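Local coordinates for dihydroorotate dehydrogenase (Schistosoma mansoni, PDB 6UY4), which probably catalyses the quinone-dependent oxidation of (S)-dihydroorotate to orotate in de novo pyrimidine biosynthesis, using FMN as cofactor, at residues H109-T114 with L350-T355. Numbering follows the deposited sequence.
With FMN (flavin mononucleotide), chain G.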
ATOM      1  N   HIS A 109      -1.328 -10.700   4.554  1.00 66.70           N
ATOM      2  CA  HIS A 109      -0.405 -10.493   3.451  1.00 65.49           C
ATOM      3  C   HIS A 109       0.326  -9.174   3.642  1.00 62.73           C
ATOM      4  O   HIS A 109      -0.222  -8.213   4.189  1.00 57.25           O
ATOM      5  CB  HIS A 109      -1.120 -10.527   2.092  1.00 62.20           C
ATOM      6  CG  HIS A 109      -2.128  -9.437   1.903  1.00 65.27           C
ATOM      7  ND1 HIS A 109      -3.422  -9.531   2.368  1.00 64.69           N
ATOM      8  CD2 HIS A 109      -2.036  -8.238   1.281  1.00 57.96           C
ATOM      9  CE1 HIS A 109      -4.082  -8.432   2.047  1.00 63.45           C
ATOM     10  NE2 HIS A 109      -3.264  -7.631   1.389  1.00 60.78           N
ATOM     11  N   ILE A 110       1.580  -9.146   3.194  1.00 68.01           N
ATOM     12  CA  ILE A 110       2.423  -7.959   3.246  1.00 65.72           C
ATOM     13  C   ILE A 110       2.790  -7.575   1.821  1.00 65.25           C
ATOM     14  O   ILE A 110       3.142  -8.437   1.008  1.00 68.37           O
ATOM     15  CB  ILE A 110       3.695  -8.193   4.088  1.00 74.25           C
ATOM     16  CG1 ILE A 110       3.344  -8.826   5.434  1.00 70.21           C
ATOM     17  CG2 ILE A 110       4.452  -6.889   4.289  1.00 66.10           C
ATOM     18  CD1 ILE A 110       2.450  -7.970   6.294  1.00 69.57           C
ATOM     19  N   GLU A 111       2.709  -6.285   1.521  1.00 63.56           N
ATOM     20  CA  GLU A 111       3.042  -5.760   0.201  1.00 61.53           C
ATOM     21  C   GLU A 111       4.393  -5.054   0.311  1.00 59.21           C
ATOM     22  O   GLU A 111       4.471  -3.874   0.652  1.00 59.72           O
ATOM     23  CB  GLU A 111       1.946  -4.826  -0.307  1.00 65.34           C
ATOM     24  CG  GLU A 111       2.169  -4.297  -1.714  1.00 68.35           C
ATOM     25  CD  GLU A 111       0.911  -3.694  -2.311  1.00 74.82           C
ATOM     26  OE1 GLU A 111      -0.156  -4.339  -2.224  1.00 75.24           O
ATOM     27  OE2 GLU A 111       0.986  -2.575  -2.862  1.00 68.65           O
ATOM     28  N   VAL A 112       5.462  -5.798   0.030  1.00 62.08           N
ATOM     29  CA  VAL A 112       6.802  -5.226   0.034  1.00 63.01           C
ATOM     30  C   VAL A 112       6.923  -4.214  -1.097  1.00 66.21           C
ATOM     31  O   VAL A 112       6.461  -4.451  -2.220  1.00 69.14           O
ATOM     32  CB  VAL A 112       7.859  -6.339  -0.095  1.00 63.13           C
ATOM     33  CG1 VAL A 112       9.262  -5.752  -0.097  1.00 65.98           C
ATOM     34  CG2 VAL A 112       7.702  -7.353   1.026  1.00 62.28           C
ATOM     35  N   GLY A 113       7.543  -3.074  -0.803  1.00 65.16           N
ATOM     36  CA  GLY A 113       7.679  -2.013  -1.781  1.00 61.94           C
ATOM     37  C   GLY A 113       7.461  -0.648  -1.166  1.00 65.41           C
ATOM     38  O   GLY A 113       7.165  -0.548   0.030  1.00 64.92           O
ATOM     39  N   THR A 114       7.587   0.413  -1.959  1.00 63.32           N
ATOM     40  CA  THR A 114       7.867   0.321  -3.390  1.00 62.40           C
ATOM     41  C   THR A 114       9.358   0.148  -3.672  1.00 63.11           C
ATOM     42  O   THR A 114      10.193   0.844  -3.093  1.00 68.37           O
ATOM     43  CB  THR A 114       7.352   1.577  -4.127  1.00 69.78           C
ATOM     44  OG1 THR A 114       5.918   1.582  -4.125  1.00 67.74           O
ATOM     45  CG2 THR A 114       7.851   1.617  -5.560  1.00 62.23           C
ATOM     46  N   LEU A 350     -10.055  -7.740  -0.926  1.00 63.10           N
ATOM     47  CA  LEU A 350      -9.043  -7.649   0.114  1.00 59.37           C
ATOM     48  C   LEU A 350      -8.998  -6.217   0.625  1.00 62.00           C
ATOM     49  O   LEU A 350      -9.490  -5.290  -0.023  1.00 63.76           O
ATOM     50  CB  LEU A 350      -7.661  -8.072  -0.401  1.00 63.79           C
ATOM     51  CG  LEU A 350      -7.500  -9.531  -0.831  1.00 67.33           C
ATOM     52  CD1 LEU A 350      -6.118  -9.770  -1.421  1.00 62.51           C
ATOM     53  CD2 LEU A 350      -7.751 -10.465   0.341  1.00 56.19           C
ATOM     54  N   VAL A 351      -8.404  -6.040   1.805  1.00 59.26           N
ATOM     55  CA  VAL A 351      -8.253  -4.721   2.406  1.00 61.31           C
ATOM     56  C   VAL A 351      -6.850  -4.594   2.983  1.00 60.89           C
ATOM     57  O   VAL A 351      -6.244  -5.576   3.421  1.00 62.36           O
ATOM     58  CB  VAL A 351      -9.316  -4.449   3.495  1.00 64.28           C
ATOM     59  CG1 VAL A 351     -10.700  -4.321   2.874  1.00 61.40           C
ATOM     60  CG2 VAL A 351      -9.297  -5.538   4.552  1.00 64.01           C
ATOM     61  N   GLN A 352      -6.331  -3.366   2.972  1.00 64.74           N
ATOM     62  CA  GLN A 352      -5.003  -3.071   3.489  1.00 65.19           C
ATOM     63  C   GLN A 352      -5.058  -1.801   4.328  1.00 66.64           C
ATOM     64  O   GLN A 352      -5.974  -0.985   4.199  1.00 64.70           O
ATOM     65  CB  GLN A 352      -3.972  -2.912   2.363  1.00 63.02           C
ATOM     66  CG  GLN A 352      -3.739  -4.168   1.540  1.00 63.73           C
ATOM     67  CD  GLN A 352      -2.830  -3.925   0.350  1.00 64.59           C
ATOM     68  OE1 GLN A 352      -2.388  -2.801   0.109  1.00 65.37           O
ATOM     69  NE2 GLN A 352      -2.549  -4.981  -0.405  1.00 63.93           N
ATOM     70  N   LEU A 353      -4.057  -1.645   5.193  1.00 65.64           N
ATOM     71  CA  LEU A 353      -3.977  -0.490   6.075  1.00 61.98           C
ATOM     72  C   LEU A 353      -2.515  -0.127   6.289  1.00 64.87           C
ATOM     73  O   LEU A 353      -1.603  -0.863   5.902  1.00 66.70           O
ATOM     74  CB  LEU A 353      -4.683  -0.758   7.412  1.00 67.40           C
ATOM     75  CG  LEU A 353      -4.239  -1.966   8.244  1.00 69.13           C
ATOM     76  CD1 LEU A 353      -3.118  -1.605   9.213  1.00 65.96           C
ATOM     77  CD2 LEU A 353      -5.421  -2.567   8.991  1.00 71.68           C
ATOM     78  N   TYR A 354      -2.300   1.025   6.921  0.89 71.44           N
ATOM     79  CA  TYR A 354      -0.955   1.517   7.188  0.89 69.69           C
ATOM     80  C   TYR A 354      -0.978   2.471   8.375  0.89 71.51           C
ATOM     81  O   TYR A 354      -0.327   2.222   9.393  0.89 79.93           O
ATOM     82  CB  TYR A 354      -0.386   2.216   5.948  0.89 65.50           C
ATOM     83  CG  TYR A 354       1.097   2.529   5.996  0.89 65.47           C
ATOM     84  CD1 TYR A 354       1.965   1.983   5.063  0.89 63.51           C
ATOM     85  CD2 TYR A 354       1.628   3.383   6.959  0.89 64.15           C
ATOM     86  CE1 TYR A 354       3.311   2.267   5.092  0.89 68.06           C
ATOM     87  CE2 TYR A 354       2.978   3.667   6.997  0.89 64.65           C
ATOM     88  CZ  TYR A 354       3.815   3.106   6.060  0.89 67.40           C
ATOM     89  OH  TYR A 354       5.162   3.389   6.089  0.89 68.57           O
ATOM     90  N   THR A 355      -1.725   3.570   8.244  1.00 71.15           N
ATOM     91  CA  THR A 355      -1.704   4.608   9.268  1.00 75.90           C
ATOM     92  C   THR A 355      -2.288   4.110  10.582  1.00 84.39           C
ATOM     93  O   THR A 355      -1.756   4.412  11.658  1.00 85.54           O
ATOM     94  CB  THR A 355      -2.461   5.841   8.777  1.00 76.13           C
ATOM     95  OG1 THR A 355      -1.862   6.320   7.566  1.00 75.81           O
ATOM     96  CG2 THR A 355      -2.420   6.941   9.821  1.00 83.27           C
TER
HETATM   97  N1  FMN G 406       2.078   3.250  -1.307  1.00 62.89           N
HETATM   98  C2  FMN G 406       2.773   2.636  -2.330  1.00 63.97           C
HETATM   99  O2  FMN G 406       2.162   2.112  -3.260  1.00 66.61           O
HETATM  100  N3  FMN G 406       4.152   2.606  -2.312  1.00 63.65           N
HETATM  101  C4  FMN G 406       4.845   3.191  -1.272  1.00 66.89           C
HETATM  102  O4  FMN G 406       6.075   3.165  -1.258  1.00 71.92           O
HETATM  103  C4A FMN G 406       4.150   3.811  -0.241  1.00 67.59           C
HETATM  104  N5  FMN G 406       4.837   4.399   0.801  1.00 71.86           N
HETATM  105  C5A FMN G 406       4.146   5.010   1.826  1.00 68.53           C
HETATM  106  C6  FMN G 406       4.845   5.599   2.874  1.00 68.04           C
HETATM  107  C7  FMN G 406       4.157   6.220   3.909  1.00 71.85           C
HETATM  108  C7M FMN G 406       4.917   6.854   5.037  1.00 65.21           C
HETATM  109  C8  FMN G 406       2.766   6.251   3.897  1.00 70.52           C
HETATM  110  C8M FMN G 406       2.020   6.920   5.014  1.00 66.45           C
HETATM  111  C9  FMN G 406       2.068   5.663   2.847  1.00 68.68           C
HETATM  112  C9A FMN G 406       2.754   5.040   1.809  1.00 67.00           C
HETATM  113  N10 FMN G 406       2.067   4.448   0.763  1.00 62.85           N
HETATM  114  C10 FMN G 406       2.762   3.839  -0.261  1.00 66.33           C
HETATM  115  C1' FMN G 406       0.568   4.470   0.717  1.00 59.89           C
HETATM  116  C2' FMN G 406      -0.008   3.276   1.467  1.00 63.65           C
HETATM  117  O2' FMN G 406       0.542   2.080   0.960  1.00 62.34           O
HETATM  118  C3' FMN G 406      -1.522   3.220   1.319  1.00 72.08           C
HETATM  119  O3' FMN G 406      -1.865   3.286  -0.047  1.00 74.71           O
HETATM  120  C4' FMN G 406      -2.220   4.350   2.069  1.00 69.47           C
HETATM  121  O4' FMN G 406      -1.409   4.831   3.120  1.00 68.50           O
HETATM  122  C5' FMN G 406      -3.523   3.819   2.643  1.00 67.71           C
HETATM  123  O5' FMN G 406      -4.078   4.732   3.555  1.00 79.66           O
HETATM  124  P   FMN G 406      -4.191   4.304   5.100  1.00 68.19           P
HETATM  125  O1P FMN G 406      -4.881   5.419   5.846  1.00 73.45           O
HETATM  126  O2P FMN G 406      -4.963   3.013   5.233  1.00 73.82           O
HETATM  127  O3P FMN G 406      -2.800   4.128   5.652  1.00 60.82           O
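Strands 109-114 and 350-353 touch through side chains such as His109 and Gln352, their axes 9.1 Å apart at closest approach and 60° from parallel. The extended chain of Gln352 reaches across so that its amide NE2 serves two acceptors, both bonds somewhat bent. One is NE2 of His109, 3.3 Å from Gln352 NE2, which lies in the imidazole plane at the ring edge; ring and amide planes stand 51° apart. The other is OE1 of Glu111, 3.1 Å from Gln352 NE2 and approached from above a carboxylate turned 75° from the amide. Glutamine suits this buried spot because its two N-H groups satisfy a ring nitrogen and a carboxylate oxygen. Glutamate can serve several donors: Tyr196 OH shares OE1, and Asn169 ND2 takes OE2. Both strands belong to the parallel barrel of this TIM-barrel family, with strand 86-88 between them, and FMN lies at their C-terminal side. After Gly113, whose backbone angles call for glycine, and a cis peptide, Thr114 donates N to FMN O4, while its OG1, also bonded to Asn169, accepts from FMN N3 at 2.7 Å. Just past strand 350-353, Thr355 grips phosphate oxygen O3P with OG1 and N, the latter 2.9 Å from O3P, and Tyr354 lays one ring face over flavin C8.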